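Local coordinates for protein superoxide dismutase [Ni] (Streptomyces coelicolor, PDB 1T6U) that uses a nickel cofactor to catalyse the dismutation of superoxide to hydrogen peroxide and oxygen, working as a hollow homohexamer, at residues A[83-86]-A[87-90]; A[96-99]-A[100-103]. The protein carries 1 engineered substitution. All coordinates share one frame; numbering follows the deposited sequence.

Contact 1: A[83-86]-A[87-90]; sequences KAMS and AAKG. Engineered in segment 83-86: Met85 (natural residue Leu).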
loop_
_atom_site.group_PDB
_atom_site.type_symbol
_atom_site.label_atom_id
_atom_site.label_comp_id
_atom_site.label_asym_id
_atom_site.label_seq_id
_atom_site.Cartn_x
_atom_site.Cartn_y
_atom_site.Cartn_z
ATOM N N LYS A 83 -9.204 19.962 4.236
ATOM C CA LYS A 83 -8.207 21.006 4.403
ATOM C C LYS A 83 -7.687 21.069 5.835
ATOM O O LYS A 83 -6.488 21.380 6.074
ATOM C CB LYS A 83 -8.800 22.348 3.912
ATOM C CG LYS A 83 -8.851 22.439 2.391
ATOM C CD LYS A 83 -9.541 23.735 1.946
ATOM C CE LYS A 83 -9.213 24.061 0.502
ATOM N NZ LYS A 83 -9.594 22.976 -0.444
ATOM N N ALA A 84 -8.543 20.821 6.815
ATOM C CA ALA A 84 -8.109 20.833 8.197
ATOM C C ALA A 84 -7.143 19.683 8.485
ATOM O O ALA A 84 -6.211 19.819 9.296
ATOM C CB ALA A 84 -9.258 20.784 9.174
ATOM N N MET A 85 -7.389 18.572 7.792
ATOM C CA MET A 85 -6.495 17.432 7.940
ATOM C C MET A 85 -5.130 17.727 7.330
ATOM O O MET A 85 -4.091 17.349 7.866
ATOM C CB MET A 85 -7.108 16.168 7.330
ATOM C CG MET A 85 -8.228 15.537 8.103
ATOM S SD MET A 85 -7.873 14.892 9.738
ATOM C CE MET A 85 -6.091 14.793 9.901
ATOM N N SER A 86 -5.127 18.398 6.186
ATOM C CA SER A 86 -3.892 18.824 5.576
ATOM C C SER A 86 -3.139 19.750 6.531
ATOM O O SER A 86 -1.918 19.697 6.648
ATOM C CB SER A 86 -4.119 19.534 4.263
ATOM O OG SER A 86 -4.560 18.674 3.232
ATOM N N ALA A 87 -3.851 20.657 7.178
ATOM C CA ALA A 87 -3.204 21.576 8.121
ATOM C C ALA A 87 -2.637 20.831 9.316
ATOM O O ALA A 87 -1.564 21.187 9.821
ATOM C CB ALA A 87 -4.182 22.638 8.583
ATOM N N ALA A 88 -3.319 19.792 9.780
ATOM C CA ALA A 88 -2.794 18.969 10.884
ATOM C C ALA A 88 -1.550 18.219 10.456
ATOM O O ALA A 88 -0.579 18.079 11.204
ATOM C CB ALA A 88 -3.856 18.003 11.395
ATOM N N LYS A 89 -1.511 17.684 9.246
ATOM C CA LYS A 89 -0.251 17.129 8.711
ATOM C C LYS A 89 0.889 18.116 8.855
ATOM O O LYS A 89 1.983 17.721 9.269
ATOM C CB LYS A 89 -0.299 16.737 7.213
ATOM C CG LYS A 89 -1.109 15.489 6.904
ATOM C CD LYS A 89 -1.035 15.255 5.390
ATOM C CE LYS A 89 -1.801 14.009 4.935
ATOM N NZ LYS A 89 -1.644 13.762 3.469
ATOM N N GLY A 90 0.658 19.365 8.509
ATOM C CA GLY A 90 1.678 20.371 8.517
ATOM C C GLY A 90 2.104 20.885 9.876
ATOM O O GLY A 90 3.050 21.675 9.916
#
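Met85 and Lys89 sit one turn apart on helix 74-89 and are tied through the backbone, Lys89 N to Met85 O at 2.9 Å, with a nearly straight N-H...O angle of 169°. Lys89 can be followed outward. Its CB rests 3.4 Å from Ser86 O. CG lies beside its own backbone N (chi1 -72°), which brings it to 3.6 Å from Met85 O. Beyond CG the chain is fully extended and leaves the turn, and the side chain packs on Glu45 and Ala48 of helix 34-62. NZ ends in salt bridges to Glu49 and to Asp3 of a neighbouring subunit. Two carboxylates thus meet this ammonium and probably compensate its charge in a buried place.

Met85 is an engineered residue, a leucine in the natural protein. Its side chain bends back at chi2 and chi3, and the methyl CE comes to 4.2 Å from Ala88 CB. Ala87 N and Ala88 N bond to Lys83 O and Ala84 O. Gly90 N makes a longer bond of 3.2 Å to Ser86 O.

Ala84, Met85 and Ala88 face the bundle. Ala88 touches Val21 and Gln25 of helix 12-30, Met85 packs on Ala48 of helix 34-62, and helix 94-115 also borders this side.

Contact 2: A[96-99]-A[100-103]; sequences TGQK and ALDY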
loop_
_atom_site.group_PDB
_atom_site.type_symbol
_atom_site.label_atom_id
_atom_site.label_comp_id
_atom_site.label_asym_id
_atom_site.label_seq_id
_atom_site.Cartn_x
_atom_site.Cartn_y
_atom_site.Cartn_z
ATOM N N THR A 96 -4.627 21.838 15.988
ATOM C CA THR A 96 -4.906 21.576 14.572
ATOM C C THR A 96 -5.559 20.200 14.461
ATOM O O THR A 96 -6.536 20.047 13.725
ATOM C CB THR A 96 -3.705 21.681 13.626
ATOM O OG1 THR A 96 -2.680 20.717 13.922
ATOM C CG2 THR A 96 -3.081 23.064 13.740
ATOM N N GLY A 97 -5.038 19.213 15.182
ATOM C CA GLY A 97 -5.762 17.946 15.202
ATOM C C GLY A 97 -7.159 18.107 15.788
ATOM O O GLY A 97 -8.096 17.446 15.311
ATOM N N GLN A 98 -7.319 18.953 16.799
ATOM C CA GLN A 98 -8.654 19.090 17.380
ATOM C C GLN A 98 -9.623 19.756 16.419
ATOM O O GLN A 98 -10.813 19.444 16.339
ATOM C CB GLN A 98 -8.528 19.882 18.677
ATOM C CG GLN A 98 -9.892 20.054 19.349
ATOM C CD GLN A 98 -10.482 18.719 19.734
ATOM O OE1 GLN A 98 -9.764 17.936 20.392
ATOM N NE2 GLN A 98 -11.736 18.446 19.365
ATOM N N LYS A 99 -9.136 20.731 15.646
ATOM C CA LYS A 99 -9.952 21.383 14.615
ATOM C C LYS A 99 -10.418 20.355 13.584
ATOM O O LYS A 99 -11.617 20.346 13.215
ATOM C CB LYS A 99 -9.235 22.533 13.896
ATOM C CG LYS A 99 -10.236 23.327 13.050
ATOM C CD LYS A 99 -9.581 24.505 12.398
ATOM C CE LYS A 99 -10.554 25.421 11.669
ATOM N NZ LYS A 99 -9.914 26.394 10.722
ATOM N N ALA A 100 -9.551 19.462 13.119
ATOM C CA ALA A 100 -10.044 18.365 12.283
ATOM C C ALA A 100 -11.081 17.500 12.974
ATOM O O ALA A 100 -12.073 17.100 12.331
ATOM C CB ALA A 100 -8.815 17.573 11.814
ATOM N N LEU A 101 -10.910 17.171 14.237
ATOM C CA LEU A 101 -11.935 16.418 14.979
ATOM C C LEU A 101 -13.254 17.137 15.068
ATOM O O LEU A 101 -14.338 16.519 14.977
ATOM C CB LEU A 101 -11.424 16.099 16.403
ATOM C CG LEU A 101 -10.393 14.942 16.433
ATOM C CD1 LEU A 101 -9.624 14.984 17.744
ATOM C CD2 LEU A 101 -11.052 13.586 16.199
ATOM N N ASP A 102 -13.185 18.463 15.233
ATOM C CA ASP A 102 -14.462 19.183 15.343
ATOM C C ASP A 102 -15.190 19.191 14.017
ATOM O O ASP A 102 -16.413 19.083 14.033
ATOM C CB ASP A 102 -14.174 20.592 15.789
ATOM C CG ASP A 102 -13.618 20.768 17.184
ATOM O OD1 ASP A 102 -13.064 21.859 17.463
ATOM O OD2 ASP A 102 -13.740 19.854 18.001
ATOM N N TYR A 103 -14.443 19.301 12.914
ATOM C CA TYR A 103 -15.087 19.163 11.611
ATOM C C TYR A 103 -15.620 17.750 11.409
ATOM O O TYR A 103 -16.768 17.572 10.940
ATOM C CB TYR A 103 -14.136 19.480 10.476
ATOM C CG TYR A 103 -13.924 20.930 10.180
ATOM C CD1 TYR A 103 -12.657 21.492 10.202
ATOM C CD2 TYR A 103 -15.011 21.735 9.838
ATOM C CE1 TYR A 103 -12.441 22.818 9.918
ATOM C CE2 TYR A 103 -14.773 23.069 9.566
ATOM C CZ TYR A 103 -13.504 23.619 9.608
ATOM O OH TYR A 103 -13.371 24.977 9.307
#
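This contact is one stretch of helix 94-115, a member of the four-helix bundle, with side chains paired four residues apart. Gln98 and Asp102 form the polar pair. Gln98 NE2 donates to Asp102 OD2 at 2.8 Å, with an N-H...O angle of 157°. The oxygen lies in the plane of the Gln98 amide, but the amide nitrogen reaches it from above the carboxylate plane. The two flat groups are turned 45° against each other. Gln98 gets there because CG is anti to the backbone N and the chain then folds at chi2 (62°), which swings the amide along the helix. Its OE1 accepts from Lys22 of helix 12-30, so both ends of the amide are used and its rotation is probably fixed. With an alanine here, the Asp102 carboxylate would probably lose its amide donor and Lys22 this acceptor.

Lys99 and Tyr103 run side by side and point the same way. The lysine chain is extended, and its CE lies 3.7 Å from Tyr103 CE1 and also 3.7 Å from Tyr103 OH. This is contact along the aliphatic chain. At the base of the ring, Tyr103 CD1 is 3.4 Å from Lys99 O.

The side chains of Leu101 and Gln98 cross at about a right angle, with Gln98 NE2 3.8 Å from Leu101 CB. The leucine side chain packs on Ala18 and Lys22 of helix 12-30. Tyr103 touches Leu77 and Thr81 of helix 74-89.

Backbone bonds join Ala100, Leu101, Asp102 and Tyr103 to the carbonyls of Thr96, Gly97, Gln98 and Lys99. The pattern is the i to i+4 bonding of a regular alpha-helix, here with a side-chain hydrogen bond of the same spacing.

Contact 1 lies on helix 74-89 and contact 2 on helix 94-115, the next helix in the chain. They come in series, contact 1 closing before contact 2 opens, and their centres are about 9 Å apart. The two touch directly. Met85 SD packs on Ala100 CB at 3.5 Å, Ala84 CB on Tyr103 CD1 at 3.6 Å, and Ala88 CA on Thr96 OG1 at 3.5 Å. Ala84, Ala88 and Ala100 probably help the helices come this close. The pair thus joins two helices of the four-helix bundle away from the nickel-binding residues. Contact 1 also reaches neighbouring subunits of the hexamer, whereas contact 2 meets no other chain.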